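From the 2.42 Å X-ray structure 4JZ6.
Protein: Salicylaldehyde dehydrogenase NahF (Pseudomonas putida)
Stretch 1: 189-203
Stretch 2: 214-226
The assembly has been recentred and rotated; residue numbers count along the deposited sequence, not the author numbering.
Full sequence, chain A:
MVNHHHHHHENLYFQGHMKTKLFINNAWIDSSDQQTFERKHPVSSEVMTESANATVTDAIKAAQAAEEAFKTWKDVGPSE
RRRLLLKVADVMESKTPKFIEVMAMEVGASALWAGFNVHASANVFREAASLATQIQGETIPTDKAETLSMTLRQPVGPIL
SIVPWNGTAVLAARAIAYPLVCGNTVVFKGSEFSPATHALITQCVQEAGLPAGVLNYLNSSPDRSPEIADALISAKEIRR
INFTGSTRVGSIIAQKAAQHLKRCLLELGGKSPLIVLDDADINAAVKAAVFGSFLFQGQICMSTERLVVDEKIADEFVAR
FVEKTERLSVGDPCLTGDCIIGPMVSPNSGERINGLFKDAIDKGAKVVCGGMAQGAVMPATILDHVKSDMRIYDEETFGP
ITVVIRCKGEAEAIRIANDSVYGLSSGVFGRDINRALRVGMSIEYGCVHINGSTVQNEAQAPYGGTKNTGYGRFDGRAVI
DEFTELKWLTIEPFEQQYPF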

# COMPACT_ATOMS: atom_id res chain seq x y z
N LYS A 189 -7.59 -18.73 1.23
CA LYS A 189 -6.66 -19.82 0.99
C LYS A 189 -6.00 -20.24 2.29
O LYS A 189 -5.23 -19.48 2.88
N GLY A 190 -6.31 -21.46 2.73
CA GLY A 190 -5.83 -21.96 4.01
C GLY A 190 -4.47 -22.62 3.92
O GLY A 190 -3.84 -22.63 2.86
N SER A 191 -4.02 -23.18 5.04
CA SER A 191 -2.69 -23.76 5.13
C SER A 191 -2.69 -25.28 4.99
O SER A 191 -3.60 -25.96 5.48
N GLU A 192 -1.66 -25.80 4.35
CA GLU A 192 -1.54 -27.24 4.16
C GLU A 192 -1.35 -27.97 5.48
O GLU A 192 -1.65 -29.16 5.59
N PHE A 193 -0.85 -27.26 6.49
CA PHE A 193 -0.58 -27.86 7.80
C PHE A 193 -1.79 -27.73 8.74
O PHE A 193 -1.83 -28.37 9.80
N SER A 194 -2.75 -26.91 8.34
CA SER A 194 -3.90 -26.63 9.19
C SER A 194 -5.26 -26.72 8.47
O SER A 194 -6.09 -25.81 8.60
N PRO A 195 -5.51 -27.81 7.72
CA PRO A 195 -6.75 -27.77 6.94
C PRO A 195 -8.03 -28.01 7.75
O PRO A 195 -9.08 -27.49 7.37
N ALA A 196 -7.95 -28.78 8.83
CA ALA A 196 -9.13 -29.02 9.65
C ALA A 196 -9.53 -27.76 10.41
O ALA A 196 -10.72 -27.46 10.55
N THR A 197 -8.54 -27.03 10.90
CA THR A 197 -8.79 -25.82 11.66
C THR A 197 -9.38 -24.72 10.79
O THR A 197 -10.32 -24.03 11.19
N HIS A 198 -8.83 -24.57 9.59
CA HIS A 198 -9.30 -23.55 8.66
C HIS A 198 -10.67 -23.90 8.08
O HIS A 198 -11.48 -23.02 7.79
N ALA A 199 -10.94 -25.19 7.91
CA ALA A 199 -12.27 -25.60 7.50
C ALA A 199 -13.24 -25.28 8.63
O ALA A 199 -14.35 -24.79 8.40
N LEU A 200 -12.81 -25.54 9.87
CA LEU A 200 -13.64 -25.29 11.04
C LEU A 200 -14.02 -23.81 11.18
O LEU A 200 -15.19 -23.49 11.39
N ILE A 201 -13.03 -22.93 11.06
CA ILE A 201 -13.31 -21.50 11.19
C ILE A 201 -14.29 -21.10 10.10
O ILE A 201 -15.20 -20.31 10.33
N THR A 202 -14.11 -21.67 8.91
CA THR A 202 -15.04 -21.44 7.81
C THR A 202 -16.44 -21.88 8.22
O THR A 202 -17.41 -21.14 8.04
N GLN A 203 -16.54 -23.08 8.77
CA GLN A 203 -17.82 -23.62 9.19
C GLN A 203 -18.52 -22.68 10.17
O GLN A 203 -19.73 -22.46 10.08
N VAL A 214 -20.01 -15.28 0.05
CA VAL A 214 -19.33 -14.18 0.72
C VAL A 214 -17.97 -14.66 1.25
O VAL A 214 -16.99 -13.92 1.21
N LEU A 215 -17.93 -15.90 1.74
CA LEU A 215 -16.67 -16.53 2.12
C LEU A 215 -16.48 -17.86 1.40
O LEU A 215 -17.34 -18.74 1.47
N ASN A 216 -15.36 -18.00 0.71
CA ASN A 216 -15.06 -19.21 -0.04
C ASN A 216 -13.69 -19.75 0.36
O ASN A 216 -12.72 -18.99 0.43
N TYR A 217 -13.61 -21.05 0.63
CA TYR A 217 -12.44 -21.63 1.27
C TYR A 217 -11.70 -22.61 0.36
O TYR A 217 -12.30 -23.51 -0.22
N LEU A 218 -10.39 -22.42 0.26
CA LEU A 218 -9.55 -23.28 -0.56
C LEU A 218 -8.34 -23.75 0.23
O LEU A 218 -7.75 -22.99 1.01
N ASN A 219 -7.97 -25.01 0.04
CA ASN A 219 -6.73 -25.54 0.58
C ASN A 219 -6.13 -26.51 -0.42
O ASN A 219 -6.83 -27.04 -1.28
N SER A 220 -4.82 -26.72 -0.32
CA SER A 220 -4.14 -27.60 -1.26
C SER A 220 -2.82 -28.12 -0.72
O SER A 220 -2.30 -27.62 0.28
N SER A 221 -2.29 -29.14 -1.37
CA SER A 221 -0.93 -29.58 -1.10
C SER A 221 0.00 -28.45 -1.50
O SER A 221 -0.31 -27.68 -2.42
N PRO A 222 1.15 -28.32 -0.81
CA PRO A 222 2.06 -27.20 -1.05
C PRO A 222 2.61 -27.15 -2.47
O PRO A 222 3.04 -26.09 -2.91
N ASP A 223 2.59 -28.28 -3.18
CA ASP A 223 3.09 -28.32 -4.55
C ASP A 223 2.16 -27.55 -5.49
O ASP A 223 2.55 -27.21 -6.62
N ARG A 224 0.95 -27.26 -5.02
CA ARG A 224 -0.06 -26.58 -5.83
C ARG A 224 -0.23 -25.12 -5.43
O ARG A 224 -0.71 -24.32 -6.24
N SER A 225 0.15 -24.79 -4.20
CA SER A 225 -0.02 -23.43 -3.65
C SER A 225 0.41 -22.30 -4.59
O SER A 225 -0.38 -21.39 -4.85
N PRO A 226 1.67 -22.35 -5.09
CA PRO A 226 2.09 -21.25 -5.97
C PRO A 226 1.16 -21.00 -7.15
O PRO A 226 0.75 -19.86 -7.35

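The most unusual feature of this contact is a side-chain amide that supplies the next hydrogen bond after a one-residue bridge. The two stretches share a single parallel bridge, Lys189 with Leu218, and one backbone hydrogen bond, from Gly190 N to Leu218 O (2.7 Å, nearly linear); one residue further on, the side chain of Asn219 takes over. Its chi1 lies between wells at -145°, and although its CA-to-CB bond points sideways, its end comes nearer to the first stretch. There ND2 donates to Ser191 O at 2.8 Å and also to Tyr217 OH at 2.9 Å, while OD1 accepts from Ser220 N at 2.9 Å. The general principle is that a side-chain amide can tie together a loop, a strand and a neighbouring ring where regular pairing ends.

Tyr217 is the second element. In the t rotamer (chi1 168°) it points toward the first stretch and lays its ring against the first two turns of the helix that begins at Pro195. Thr202 OG1 lies over one face, 3.6 Å from Tyr217 CG, and Gly190 CA sits at the ring edge, 4.0 Å from Tyr217 CE2. Glycine fits here for a visible reason: an ideal CB on Gly190 would fall 2.8 Å from Tyr217 CE2, a clash. Ala199 adds a small apolar surface, its CB 3.7 Å from Tyr217 CE1, and Pro195 O approaches Tyr217 OH to 3.0 Å. On the same helix, which runs nearly antiparallel to strand 215-218, Thr202 (m) packs its CG2 4.0 Å from CD2 of Leu215, whose side chain is t, p. Thr202 OG1 donates to His198 O at 2.7 Å, so this hydroxyl is satisfied within its own helix while its oxygen rests on the ring. His198 (m) turns its end away from the strand and accepts from Ser191 N at ND1 (3.0 Å), linking the helix to Ser191, the first residue of the type I turn that precedes it.

A third cluster gathers round the ends of Lys189 and Glu192. Lys189, with chi angles t, p, t, p, bends at chi2 and chi4, and NZ donates to Gly190 O at 2.8 Å; its CE lies 3.4 Å from Ser220 OG and its NZ 3.5 Å from Ser225 OG. Glu192 (chi1 p) brings OE2 within 3.4 Å of Pro222 CB. Its other oxygen, OE1, is 4.4 Å from Ser225 OG, too far for direct bonding, and a water fills the gap, donating to Glu192 OE1 at 3.1 Å and hydrogen-bonding with Ser225 OG at 2.8 Å.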

# COMPACT_ATOMS: atom_id res chain seq x y z
CB LYS A 189 -5.58 -19.39 -0.01
CG LYS A 189 -4.48 -20.42 -0.21
CD LYS A 189 -4.98 -21.65 -0.94
CE LYS A 189 -3.87 -22.68 -1.12
NZ LYS A 189 -3.20 -23.08 0.16
CB SER A 191 -2.02 -23.39 6.44
OG SER A 191 -0.83 -24.14 6.60
CB GLU A 192 -0.39 -27.55 3.20
CG GLU A 192 0.99 -27.22 3.74
CD GLU A 192 1.55 -25.93 3.17
OE1 GLU A 192 0.76 -24.98 2.93
OE2 GLU A 192 2.78 -25.88 2.95
CB PHE A 193 0.63 -27.20 8.45
CG PHE A 193 1.90 -27.33 7.65
CD1 PHE A 193 2.46 -28.58 7.43
CD2 PHE A 193 2.53 -26.22 7.15
CE1 PHE A 193 3.63 -28.71 6.70
CE2 PHE A 193 3.70 -26.34 6.42
CZ PHE A 193 4.25 -27.59 6.20
CB SER A 194 -3.72 -25.25 9.83
OG SER A 194 -4.96 -24.60 10.02
CB PRO A 195 -6.55 -28.89 5.92
CG PRO A 195 -5.68 -29.85 6.60
CD PRO A 195 -4.74 -29.04 7.46
CB ALA A 196 -8.90 -30.17 10.61
CB THR A 197 -7.50 -25.28 12.29
OG1 THR A 197 -6.72 -26.38 12.77
CG2 THR A 197 -7.83 -24.35 13.44
CB HIS A 198 -8.27 -23.34 7.55
CG HIS A 198 -7.05 -22.61 8.02
ND1 HIS A 198 -5.89 -22.54 7.28
CD2 HIS A 198 -6.82 -21.89 9.15
CE1 HIS A 198 -4.99 -21.83 7.94
NE2 HIS A 198 -5.53 -21.42 9.07
CB ALA A 199 -12.29 -27.07 7.17
CB LEU A 200 -12.95 -25.77 12.32
CG LEU A 200 -13.83 -25.63 13.56
CD1 LEU A 200 -15.16 -26.34 13.36
CD2 LEU A 200 -13.13 -26.15 14.81
CB ILE A 201 -12.01 -20.63 11.18
CG1 ILE A 201 -12.34 -19.18 11.52
CG2 ILE A 201 -11.29 -20.70 9.85
CD1 ILE A 201 -11.12 -18.31 11.72
CB THR A 202 -14.62 -22.21 6.55
OG1 THR A 202 -13.29 -21.84 6.18
CG2 THR A 202 -15.58 -21.90 5.39
CB GLN A 203 -17.65 -25.00 9.83
CG GLN A 203 -18.97 -25.66 10.19
CD GLN A 203 -18.78 -26.91 11.02
OE1 GLN A 203 -17.68 -27.45 11.12
NE2 GLN A 203 -19.86 -27.37 11.64
CB VAL A 214 -20.18 -13.57 1.84
CG1 VAL A 214 -19.45 -12.42 2.49
CG2 VAL A 214 -21.50 -13.07 1.27
CB LEU A 215 -16.60 -16.76 3.63
CG LEU A 215 -15.36 -17.51 4.14
CD1 LEU A 215 -14.09 -16.69 3.89
CD2 LEU A 215 -15.49 -17.86 5.61
CB ASN A 216 -15.14 -18.94 -1.54
CG ASN A 216 -16.49 -18.38 -1.96
OD1 ASN A 216 -17.39 -19.13 -2.35
ND2 ASN A 216 -16.65 -17.07 -1.88
CB TYR A 217 -12.84 -22.31 2.58
CG TYR A 217 -11.79 -23.20 3.21
CD1 TYR A 217 -12.07 -24.52 3.53
CD2 TYR A 217 -10.52 -22.71 3.50
CE1 TYR A 217 -11.11 -25.34 4.12
CE2 TYR A 217 -9.55 -23.52 4.10
CZ TYR A 217 -9.86 -24.83 4.40
OH TYR A 217 -8.91 -25.64 4.98
CB LEU A 218 -9.06 -22.54 -1.80
CG LEU A 218 -10.09 -22.07 -2.82
CD1 LEU A 218 -9.42 -21.08 -3.75
CD2 LEU A 218 -10.65 -23.24 -3.59
CB ASN A 219 -6.98 -26.22 1.92
CG ASN A 219 -5.83 -26.02 2.89
OD1 ASN A 219 -4.68 -25.87 2.47
ND2 ASN A 219 -6.13 -26.00 4.18
CB SER A 220 -3.89 -26.87 -2.58
OG SER A 220 -3.02 -25.77 -2.38
CB SER A 221 -0.62 -30.85 -1.89
OG SER A 221 -1.03 -30.73 -3.24
CB PRO A 222 3.18 -27.44 -0.04
CG PRO A 222 3.12 -28.89 0.27
CD PRO A 222 1.67 -29.25 0.21
CB ASP A 223 3.26 -29.77 -5.04
CG ASP A 223 1.93 -30.44 -5.37
OD1 ASP A 223 1.20 -30.80 -4.43
OD2 ASP A 223 1.62 -30.61 -6.57
CB ARG A 224 -1.42 -27.29 -5.70
CG ARG A 224 -1.45 -28.71 -6.24
CD ARG A 224 -2.87 -29.24 -6.29
NE ARG A 224 -2.93 -30.59 -6.83
CZ ARG A 224 -4.06 -31.24 -7.12
NH1 ARG A 224 -5.24 -30.65 -6.92
NH2 ARG A 224 -4.02 -32.47 -7.61
CB SER A 225 0.64 -23.28 -2.27
OG SER A 225 -0.09 -23.96 -1.27
CB PRO A 226 3.48 -21.70 -6.46
CG PRO A 226 3.58 -23.15 -6.10
CD PRO A 226 2.76 -23.31 -4.88
O HOH W 1 0.92 -22.64 0.97